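Local coordinates for protein putative phosphatase (Bacteroides thetaiotaomicron, PDB 3KYA) that is of unestablished activity, probably a phosphatase, and binds zinc ions, at residues C136-N141 with I156-H161; K162-I167 with S176-N181; F443-G448 with D462-T467. One frame throughout, in Å; residues are numbered along the deposited sequence. Where two conformers were deposited one is given.

Contact 1. Residues C136-N141 with I156-H161; sequences CGFSDN and ICYDGH. With ZN (zinc ion), chain Y.
Y158 and F138 meet in the tightly packed half of this contact, the tyrosine OH coming obliquely to within 3.2 Å of F138 CD1. I156 CD1 comes to the same CD1 corner of the F138 ring, at its edge and 4.2 Å from CD1, beside the hydroxyl. Y158 turns its own edge to the opposite backbone, where the carbonyl oxygens of D140 and N141 sit near the ring plane. W122 packs edge-to-face on the same tyrosine, and Q165 takes up its hydroxyl. Beside it the main chains join, D159 N giving N141 O a nearly straight bond (2.9 Å, 173°).

Residues 156-159 belong to the second strand of a blade in what the succession of antiparallel sheets marks as a six-bladed beta-propeller, and 136-141 is the loop leading into that blade's first strand. Toward G160 and H161 the packing gives way to water. With CG anti to its carbonyl carbon (chi1 -62°), the D140 carboxylate lies over this turn. One water links D140 OD1 to G160 O, and another joins N141 N to D159 O. A third donates to D140 OD2 at 2.6 Å and binds zinc at 2.0 Å, while H161 ND1 coordinates the same ion at 2.1 Å. D140 sits in the second shell of the metal, where it probably helps orient the bound water, and W122 stacks on the H161 imidazole.

Contact 2. Residues K162-I167 with S176-N181; sequences KAIQLI and SPLNIN. With EDO (1,2-ethanediol), chain M.
I164 lies across L178, CB against CB at 3.9 Å, with its CG2 branch beside L178 CD1. The two form an antiparallel hydrogen-bonded pair, although one half of the usual ring is altered: I164 N donates to L178 O in the carbonyl plane (2.9 Å, 156°), whereas I164 O looks onto P177 CD at 3.5 Å. The proline ring continues the apolar strip by touching L166 CB.

On another side of the strand, Q165 NE2 reaches S176 OG at 3.2 Å, with the hydroxyl almost in the amide plane. S176 OG has a further partner in D124, and Q165 OE1 is taken by Y158, so the amide is held at its oxygen as well as its nitrogen. Strands 161-168 and 173-178 make a beta hairpin, the outer part of a propeller blade, and their short segments run at 125° to one another, well away from strictly antiparallel.

Past L178 the chain leaves the strand. I180 has left-handed backbone angles and carries CG1 between its N and carbonyl carbon (chi1 49°), the crowded position, which sets CG1 3.5 Å from K162 O. I180 N bonds to O1 of an ethanediol, probably from the crystallisation liquor, which D236 also holds. In the given one of two conformers, K162 extends past I180; its NZ meets N181 O from above the carbonyl plane at 2.9 Å, shares a water with N181 OD1, and also bonds to I183 O.

Contact 3. Residues F443-G448 with D462-T467; sequences FRDVSG and DQVGHT
The D462 carboxylate receives the backbone N-H of R444 across the contact, on the syn side of OD2 (3.2 Å, 162°), with a weaker share going to OD1. OD2 also lies in the plane of the F443 ring at its edge, 3.7 Å from CD1. V464 fits between two side chains: its CG1 rests over one face of the R444 guanidinium, 3.5 Å from NE, and its CG2 touches D445 OD1 at 3.4 Å. V464 N makes a weak bond to D445 O.

The next shell fixes these groups. From its own turn G465 N reaches D462 OD1 at 3.0 Å from above the carboxylate plane, an Asx motif, while R469 forms a salt bridge with OD2. The turn joins strands 457-462 and 467-473 of the blade that closes the propeller ring, where strand 105-110 from early in the chain pairs with the C-terminal strand. A G1 bulge places H466 and T467 opposite D462, and H466 ND1 grips Q463 O at 2.7 Å. Farther out, W430 makes a cation-pi contact with R444, R398 a salt bridge with D445 OD2, and S447 OG accepts the N-H of G142.

Contacts 1 and 2 share one propeller blade, strands 153-159 and 161-168 being neighbours in its sheet; I156 N and Q165 O, probably hydrogen-bonded at 3.0 Å, join them. Contact 3 belongs to the ring-closing blade and touches contact 1 where S139 and N141 meet Q463 and S447, whereas contacts 2 and 3 stay about 8 Å apart at their nearest atoms. All three are partly buried. Contact 2, its centre about 21 Å from the centre of the chain, combines an aliphatic strip with a lysine at its partly exposed end. Contact 3, its centre about 11 Å from the chain's, is built on carboxylate-to-backbone bonds, and contact 1 pairs an aromatic interior with water and zinc.

Contact 1. Residues C136-N141 with I156-H161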
loop_
_atom_site.group_PDB
_atom_site.type_symbol
_atom_site.label_atom_id
_atom_site.label_comp_id
_atom_site.label_asym_id
_atom_site.label_seq_id
_atom_site.Cartn_x
_atom_site.Cartn_y
_atom_site.Cartn_z
ATOM N N CYS A 136 -37.866 -9.160 5.015
ATOM C CA CYS A 136 -37.395 -8.685 3.724
ATOM C C CYS A 136 -37.882 -7.254 3.487
ATOM O O CYS A 136 -38.738 -6.751 4.213
ATOM C CB CYS A 136 -37.859 -9.615 2.602
ATOM S SG CYS A 136 -39.676 -9.919 2.543
ATOM N N GLY A 137 -37.305 -6.601 2.483
ATOM C CA GLY A 137 -37.659 -5.231 2.120
ATOM C C GLY A 137 -36.396 -4.582 1.594
ATOM O O GLY A 137 -35.911 -4.962 0.518
ATOM N N PHE A 138 -35.893 -3.609 2.348
ATOM C CA PHE A 138 -34.585 -2.954 2.110
ATOM C C PHE A 138 -34.280 -2.476 0.685
ATOM O O PHE A 138 -33.101 -2.359 0.333
ATOM C CB PHE A 138 -33.465 -3.950 2.490
ATOM C CG PHE A 138 -33.602 -4.539 3.870
ATOM C CD1 PHE A 138 -33.335 -3.768 4.989
ATOM C CD2 PHE A 138 -33.986 -5.866 4.048
ATOM C CE1 PHE A 138 -33.459 -4.292 6.259
ATOM C CE2 PHE A 138 -34.108 -6.415 5.338
ATOM C CZ PHE A 138 -33.844 -5.627 6.436
ATOM N N SER A 139 -35.305 -2.114 -0.087
ATOM C CA SER A 139 -35.120 -1.866 -1.528
ATOM C C SER A 139 -34.881 -0.426 -1.970
ATOM O O SER A 139 -34.383 -0.196 -3.080
ATOM C CB SER A 139 -36.304 -2.470 -2.291
ATOM O OG SER A 139 -37.536 -1.886 -1.917
ATOM N N ASP A 140 -35.209 0.535 -1.119
ATOM C CA ASP A 140 -34.948 1.935 -1.429
ATOM C C ASP A 140 -33.562 2.303 -0.925
ATOM O O ASP A 140 -33.024 1.629 -0.044
ATOM C CB ASP A 140 -35.996 2.812 -0.778
ATOM C CG ASP A 140 -37.386 2.511 -1.290
ATOM O OD1 ASP A 140 -37.604 2.559 -2.528
ATOM O OD2 ASP A 140 -38.253 2.220 -0.452
ATOM N N ASN A 141 -32.969 3.344 -1.512
ATOM C CA ASN A 141 -31.655 3.838 -1.087
ATOM C C ASN A 141 -31.713 4.189 0.405
ATOM O O ASN A 141 -32.594 4.947 0.834
ATOM C CB ASN A 141 -31.274 5.037 -1.970
ATOM C CG ASN A 141 -29.846 5.536 -1.752
ATOM O OD1 ASN A 141 -29.424 5.772 -0.636
ATOM N ND2 ASN A 141 -29.120 5.746 -2.854
ATOM N N ILE A 156 -32.392 2.079 10.274
ATOM C CA ILE A 156 -32.235 2.316 8.849
ATOM C C ILE A 156 -33.349 3.244 8.367
ATOM O O ILE A 156 -34.530 3.032 8.675
ATOM C CB ILE A 156 -32.200 0.987 8.036
ATOM C CG1 ILE A 156 -31.959 1.265 6.542
ATOM C CG2 ILE A 156 -33.473 0.131 8.278
ATOM C CD1 ILE A 156 -31.600 0.017 5.723
ATOM N N CYS A 157 -32.950 4.295 7.651
ATOM C CA CYS A 157 -33.884 5.231 7.050
ATOM C C CYS A 157 -33.731 5.131 5.543
ATOM O O CYS A 157 -32.643 4.788 5.027
ATOM C CB CYS A 157 -33.673 6.666 7.534
ATOM S SG CYS A 157 -32.098 7.434 7.125
ATOM N N TYR A 158 -34.811 5.457 4.845
ATOM C CA TYR A 158 -34.889 5.275 3.405
ATOM C C TYR A 158 -35.401 6.460 2.623
ATOM O O TYR A 158 -36.357 7.112 3.019
ATOM C CB TYR A 158 -35.896 4.169 3.091
ATOM C CG TYR A 158 -35.629 2.815 3.698
ATOM C CD1 TYR A 158 -34.691 1.961 3.135
ATOM C CD2 TYR A 158 -36.361 2.365 4.785
ATOM C CE1 TYR A 158 -34.464 0.705 3.655
ATOM C CE2 TYR A 158 -36.141 1.090 5.322
ATOM C CZ TYR A 158 -35.174 0.274 4.756
ATOM O OH TYR A 158 -34.941 -0.988 5.265
ATOM N N ASP A 159 -34.794 6.678 1.467
ATOM C CA ASP A 159 -35.259 7.665 0.535
ATOM C C ASP A 159 -36.300 6.958 -0.349
ATOM O O ASP A 159 -35.942 6.348 -1.367
ATOM C CB ASP A 159 -34.068 8.195 -0.276
ATOM C CG ASP A 159 -34.444 9.311 -1.241
ATOM O OD1 ASP A 159 -35.642 9.619 -1.408
ATOM O OD2 ASP A 159 -33.519 9.885 -1.862
ATOM N N GLY A 160 -37.574 7.008 0.057
ATOM C CA GLY A 160 -38.692 6.364 -0.674
ATOM C C GLY A 160 -39.581 5.384 0.110
ATOM O O GLY A 160 -40.488 4.783 -0.468
ATOM N N HIS A 161 -39.287 5.182 1.399
ATOM C CA HIS A 161 -40.083 4.322 2.313
ATOM C C HIS A 161 -40.229 5.172 3.569
ATOM O O HIS A 161 -39.230 5.536 4.183
ATOM C CB HIS A 161 -39.391 2.995 2.588
ATOM C CG HIS A 161 -40.203 2.043 3.404
ATOM N ND1 HIS A 161 -41.181 1.241 2.855
ATOM C CD2 HIS A 161 -40.195 1.774 4.732
ATOM C CE1 HIS A 161 -41.723 0.500 3.809
ATOM N NE2 HIS A 161 -41.150 0.812 4.959
HETATM ZN ZN ZN Y . -41.934 1.120 0.895
HETATM O O HOH W 1 -40.093 3.606 -3.162
HETATM O O HOH W 2 -40.677 1.184 -0.608
HETATM O O HOH W 3 -34.401 4.903 -3.413
#

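Contact 2. Residues K162-I167 with S176-N181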
loop_
_atom_site.group_PDB
_atom_site.type_symbol
_atom_site.label_atom_id
_atom_site.label_comp_id
_atom_site.label_asym_id
_atom_site.label_seq_id
_atom_site.Cartn_x
_atom_site.Cartn_y
_atom_site.Cartn_z
ATOM N N LYS A 162 -41.484 5.443 3.954
ATOM C CA LYS A 162 -41.801 6.388 5.050
ATOM C C LYS A 162 -41.841 5.832 6.483
ATOM O O LYS A 162 -42.564 6.359 7.326
ATOM C CB LYS A 162 -43.121 7.123 4.769
ATOM C CG LYS A 162 -43.322 8.300 5.717
ATOM C CD LYS A 162 -44.579 9.097 5.442
ATOM C CE LYS A 162 -44.825 10.076 6.578
ATOM N NZ LYS A 162 -46.099 10.826 6.457
ATOM N N ALA A 163 -41.199 4.701 6.713
ATOM C CA ALA A 163 -40.952 4.207 8.063
ATOM C C ALA A 163 -39.447 4.083 8.290
ATOM O O ALA A 163 -38.708 3.717 7.376
ATOM C CB ALA A 163 -41.650 2.859 8.285
ATOM N N ILE A 164 -39.000 4.452 9.486
ATOM C CA ILE A 164 -37.627 4.210 9.918
ATOM C C ILE A 164 -37.691 2.860 10.640
ATOM O O ILE A 164 -38.452 2.685 11.590
ATOM C CB ILE A 164 -37.084 5.320 10.836
ATOM C CG1 ILE A 164 -36.888 6.610 10.041
ATOM C CG2 ILE A 164 -35.752 4.889 11.508
ATOM C CD1 ILE A 164 -36.548 7.816 10.908
ATOM N N GLN A 165 -36.919 1.896 10.164
ATOM C CA GLN A 165 -36.939 0.549 10.727
ATOM C C GLN A 165 -35.826 0.298 11.733
ATOM O O GLN A 165 -34.786 0.972 11.731
ATOM C CB GLN A 165 -36.866 -0.483 9.597
ATOM C CG GLN A 165 -38.090 -0.478 8.679
ATOM C CD GLN A 165 -38.060 -1.624 7.679
ATOM O OE1 GLN A 165 -37.100 -1.781 6.919
ATOM N NE2 GLN A 165 -39.119 -2.435 7.676
ATOM N N LEU A 166 -36.092 -0.667 12.613
ATOM C CA LEU A 166 -35.156 -1.120 13.617
ATOM C C LEU A 166 -34.704 -2.533 13.274
ATOM O O LEU A 166 -35.527 -3.459 13.218
ATOM C CB LEU A 166 -35.813 -1.143 15.000
ATOM C CG LEU A 166 -34.982 -1.776 16.118
ATOM C CD1 LEU A 166 -33.628 -1.076 16.308
ATOM C CD2 LEU A 166 -35.781 -1.784 17.424
ATOM N N ILE A 167 -33.397 -2.676 13.057
ATOM C CA ILE A 167 -32.740 -3.964 12.857
ATOM C C ILE A 167 -32.204 -4.300 14.261
ATOM O O ILE A 167 -31.194 -3.724 14.693
ATOM C CB ILE A 167 -31.595 -3.854 11.814
ATOM C CG1 ILE A 167 -32.131 -3.328 10.468
ATOM C CG2 ILE A 167 -30.843 -5.184 11.668
ATOM C CD1 ILE A 167 -31.025 -2.702 9.526
ATOM N N SER A 176 -40.761 -1.899 12.464
ATOM C CA SER A 176 -40.991 -0.558 11.918
ATOM C C SER A 176 -41.619 0.354 12.986
ATOM O O SER A 176 -42.800 0.715 12.892
ATOM C CB SER A 176 -41.895 -0.637 10.692
ATOM O OG SER A 176 -41.353 -1.504 9.719
ATOM N N PRO A 177 -40.829 0.740 14.002
ATOM C CA PRO A 177 -41.385 1.500 15.134
ATOM C C PRO A 177 -41.713 2.975 14.861
ATOM O O PRO A 177 -42.545 3.556 15.571
ATOM C CB PRO A 177 -40.268 1.411 16.181
ATOM C CG PRO A 177 -39.004 1.298 15.360
ATOM C CD PRO A 177 -39.380 0.491 14.154
ATOM N N LEU A 178 -41.065 3.566 13.866
ATOM C CA LEU A 178 -41.219 4.982 13.560
ATOM C C LEU A 178 -41.926 5.208 12.230
ATOM O O LEU A 178 -41.311 5.138 11.162
ATOM C CB LEU A 178 -39.835 5.637 13.561
ATOM C CG LEU A 178 -39.138 5.683 14.925
ATOM C CD1 LEU A 178 -37.622 5.816 14.797
ATOM C CD2 LEU A 178 -39.747 6.820 15.772
ATOM N N ASN A 179 -43.226 5.477 12.295
ATOM C CA ASN A 179 -43.997 5.729 11.079
ATOM C C ASN A 179 -44.036 7.206 10.678
ATOM O O ASN A 179 -44.576 7.534 9.625
ATOM C CB ASN A 179 -45.397 5.127 11.201
ATOM C CG ASN A 179 -45.357 3.622 11.161
ATOM O OD1 ASN A 179 -45.070 3.024 10.118
ATOM N ND2 ASN A 179 -45.603 2.992 12.302
ATOM N N ILE A 180 -43.453 8.067 11.515
ATOM C CA ILE A 180 -43.292 9.506 11.259
ATOM C C ILE A 180 -44.409 10.120 10.403
ATOM O O ILE A 180 -44.155 10.838 9.426
ATOM C CB ILE A 180 -41.873 9.796 10.645
ATOM C CG1 ILE A 180 -41.564 8.863 9.480
ATOM C CG2 ILE A 180 -40.795 9.611 11.690
ATOM C CD1 ILE A 180 -40.253 9.215 8.739
ATOM N N ASN A 181 -45.649 9.861 10.811
ATOM C CA ASN A 181 -46.824 10.306 10.057
ATOM C C ASN A 181 -46.890 11.801 9.741
ATOM O O ASN A 181 -47.441 12.179 8.707
ATOM C CB ASN A 181 -48.110 9.841 10.758
ATOM C CG ASN A 181 -48.320 8.337 10.643
ATOM O OD1 ASN A 181 -48.048 7.737 9.597
ATOM N ND2 ASN A 181 -48.820 7.726 11.702
HETATM C C1 EDO M . -42.266 9.187 15.221
HETATM O O1 EDO M . -42.785 8.156 14.359
HETATM C C2 EDO M . -43.377 9.922 15.972
HETATM O O2 EDO M . -44.378 10.344 15.029
HETATM O O HOH W 4 -47.586 8.534 6.991
#

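Contact 3. Residues F443-G448 with D462-T467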
loop_
_atom_site.group_PDB
_atom_site.type_symbol
_atom_site.label_atom_id
_atom_site.label_comp_id
_atom_site.label_asym_id
_atom_site.label_seq_id
_atom_site.Cartn_x
_atom_site.Cartn_y
_atom_site.Cartn_z
ATOM N N PHE A 443 -21.353 -7.341 -4.042
ATOM C CA PHE A 443 -22.531 -6.596 -3.629
ATOM C C PHE A 443 -23.251 -6.127 -4.886
ATOM O O PHE A 443 -22.728 -6.280 -6.002
ATOM C CB PHE A 443 -22.150 -5.336 -2.836
ATOM C CG PHE A 443 -21.325 -5.579 -1.578
ATOM C CD1 PHE A 443 -21.940 -5.801 -0.352
ATOM C CD2 PHE A 443 -19.931 -5.489 -1.608
ATOM C CE1 PHE A 443 -21.175 -6.007 0.813
ATOM C CE2 PHE A 443 -19.178 -5.662 -0.463
ATOM C CZ PHE A 443 -19.797 -5.932 0.752
ATOM N N ARG A 444 -24.467 -5.603 -4.721
ATOM C CA ARG A 444 -25.150 -4.890 -5.805
ATOM C C ARG A 444 -25.055 -3.428 -5.342
ATOM O O ARG A 444 -24.111 -3.093 -4.608
ATOM C CB ARG A 444 -26.569 -5.411 -6.058
ATOM C CG ARG A 444 -26.583 -6.905 -6.422
ATOM C CD ARG A 444 -27.902 -7.403 -6.944
ATOM N NE ARG A 444 -28.191 -6.831 -8.256
ATOM C CZ ARG A 444 -29.117 -7.277 -9.092
ATOM N NH1 ARG A 444 -29.876 -8.318 -8.773
ATOM N NH2 ARG A 444 -29.280 -6.674 -10.256
ATOM N N ASP A 445 -25.961 -2.542 -5.756
ATOM C CA ASP A 445 -25.860 -1.127 -5.329
ATOM C C ASP A 445 -25.825 -0.999 -3.788
ATOM O O ASP A 445 -26.748 -1.444 -3.107
ATOM C CB ASP A 445 -27.017 -0.287 -5.875
ATOM C CG ASP A 445 -27.157 -0.365 -7.388
ATOM O OD1 ASP A 445 -27.154 -1.498 -7.956
ATOM O OD2 ASP A 445 -27.322 0.720 -7.997
ATOM N N VAL A 446 -24.779 -0.371 -3.258
ATOM C CA VAL A 446 -24.580 -0.214 -1.805
ATOM C C VAL A 446 -24.697 1.253 -1.385
ATOM O O VAL A 446 -23.993 2.112 -1.909
ATOM C CB VAL A 446 -23.224 -0.828 -1.340
ATOM C CG1 VAL A 446 -23.347 -2.346 -1.192
ATOM C CG2 VAL A 446 -22.074 -0.440 -2.296
ATOM N N SER A 447 -25.558 1.520 -0.404
ATOM C CA SER A 447 -25.881 2.899 0.017
ATOM C C SER A 447 -25.598 3.249 1.485
ATOM O O SER A 447 -25.315 4.408 1.797
ATOM C CB SER A 447 -27.371 3.177 -0.280
ATOM O OG SER A 447 -28.215 2.232 0.383
ATOM N N GLY A 448 -25.698 2.263 2.370
ATOM C CA GLY A 448 -25.515 2.459 3.809
ATOM C C GLY A 448 -24.330 1.692 4.370
ATOM O O GLY A 448 -23.985 0.611 3.869
ATOM N N ASP A 462 -27.137 -3.144 1.312
ATOM C CA ASP A 462 -27.038 -3.506 -0.101
ATOM C C ASP A 462 -28.455 -3.274 -0.659
ATOM O O ASP A 462 -29.330 -4.140 -0.613
ATOM C CB ASP A 462 -26.543 -4.942 -0.214
ATOM C CG ASP A 462 -26.186 -5.355 -1.626
ATOM O OD1 ASP A 462 -26.747 -4.805 -2.587
ATOM O OD2 ASP A 462 -25.363 -6.289 -1.757
ATOM N N GLN A 463 -28.651 -2.044 -1.121
ATOM C CA GLN A 463 -29.945 -1.567 -1.606
ATOM C C GLN A 463 -30.579 -2.427 -2.687
ATOM O O GLN A 463 -31.763 -2.740 -2.588
ATOM C CB GLN A 463 -29.815 -0.141 -2.155
ATOM C CG GLN A 463 -31.124 0.477 -2.617
ATOM C CD GLN A 463 -30.909 1.586 -3.634
ATOM O OE1 GLN A 463 -29.780 2.034 -3.851
ATOM N NE2 GLN A 463 -31.986 2.029 -4.264
ATOM N N VAL A 464 -29.815 -2.795 -3.718
ATOM C CA VAL A 464 -30.378 -3.580 -4.832
ATOM C C VAL A 464 -30.362 -5.100 -4.562
ATOM O O VAL A 464 -31.216 -5.829 -5.047
ATOM C CB VAL A 464 -29.769 -3.120 -6.198
ATOM C CG1 VAL A 464 -30.137 -4.068 -7.336
ATOM C CG2 VAL A 464 -30.259 -1.690 -6.524
ATOM N N GLY A 465 -29.445 -5.569 -3.723
ATOM C CA GLY A 465 -29.521 -6.953 -3.255
ATOM C C GLY A 465 -30.683 -7.126 -2.267
ATOM O O GLY A 465 -31.146 -8.253 -2.003
ATOM N N HIS A 466 -31.175 -5.998 -1.741
ATOM C CA HIS A 466 -32.266 -5.954 -0.750
ATOM C C HIS A 466 -31.888 -6.680 0.550
ATOM O O HIS A 466 -32.726 -7.348 1.200
ATOM C CB HIS A 466 -33.582 -6.506 -1.301
ATOM C CG HIS A 466 -33.978 -5.926 -2.630
ATOM N ND1 HIS A 466 -33.565 -4.680 -3.054
ATOM C CD2 HIS A 466 -34.827 -6.386 -3.583
ATOM C CE1 HIS A 466 -34.083 -4.432 -4.247
ATOM N NE2 HIS A 466 -34.861 -5.446 -4.585
ATOM N N THR A 467 -30.631 -6.501 0.940
ATOM C CA THR A 467 -30.064 -7.154 2.111
ATOM C C THR A 467 -29.208 -6.239 2.987
ATOM O O THR A 467 -28.724 -5.166 2.554
ATOM C CB THR A 467 -29.119 -8.305 1.684
ATOM O OG1 THR A 467 -28.193 -7.823 0.694
ATOM C CG2 THR A 467 -29.896 -9.479 1.083
#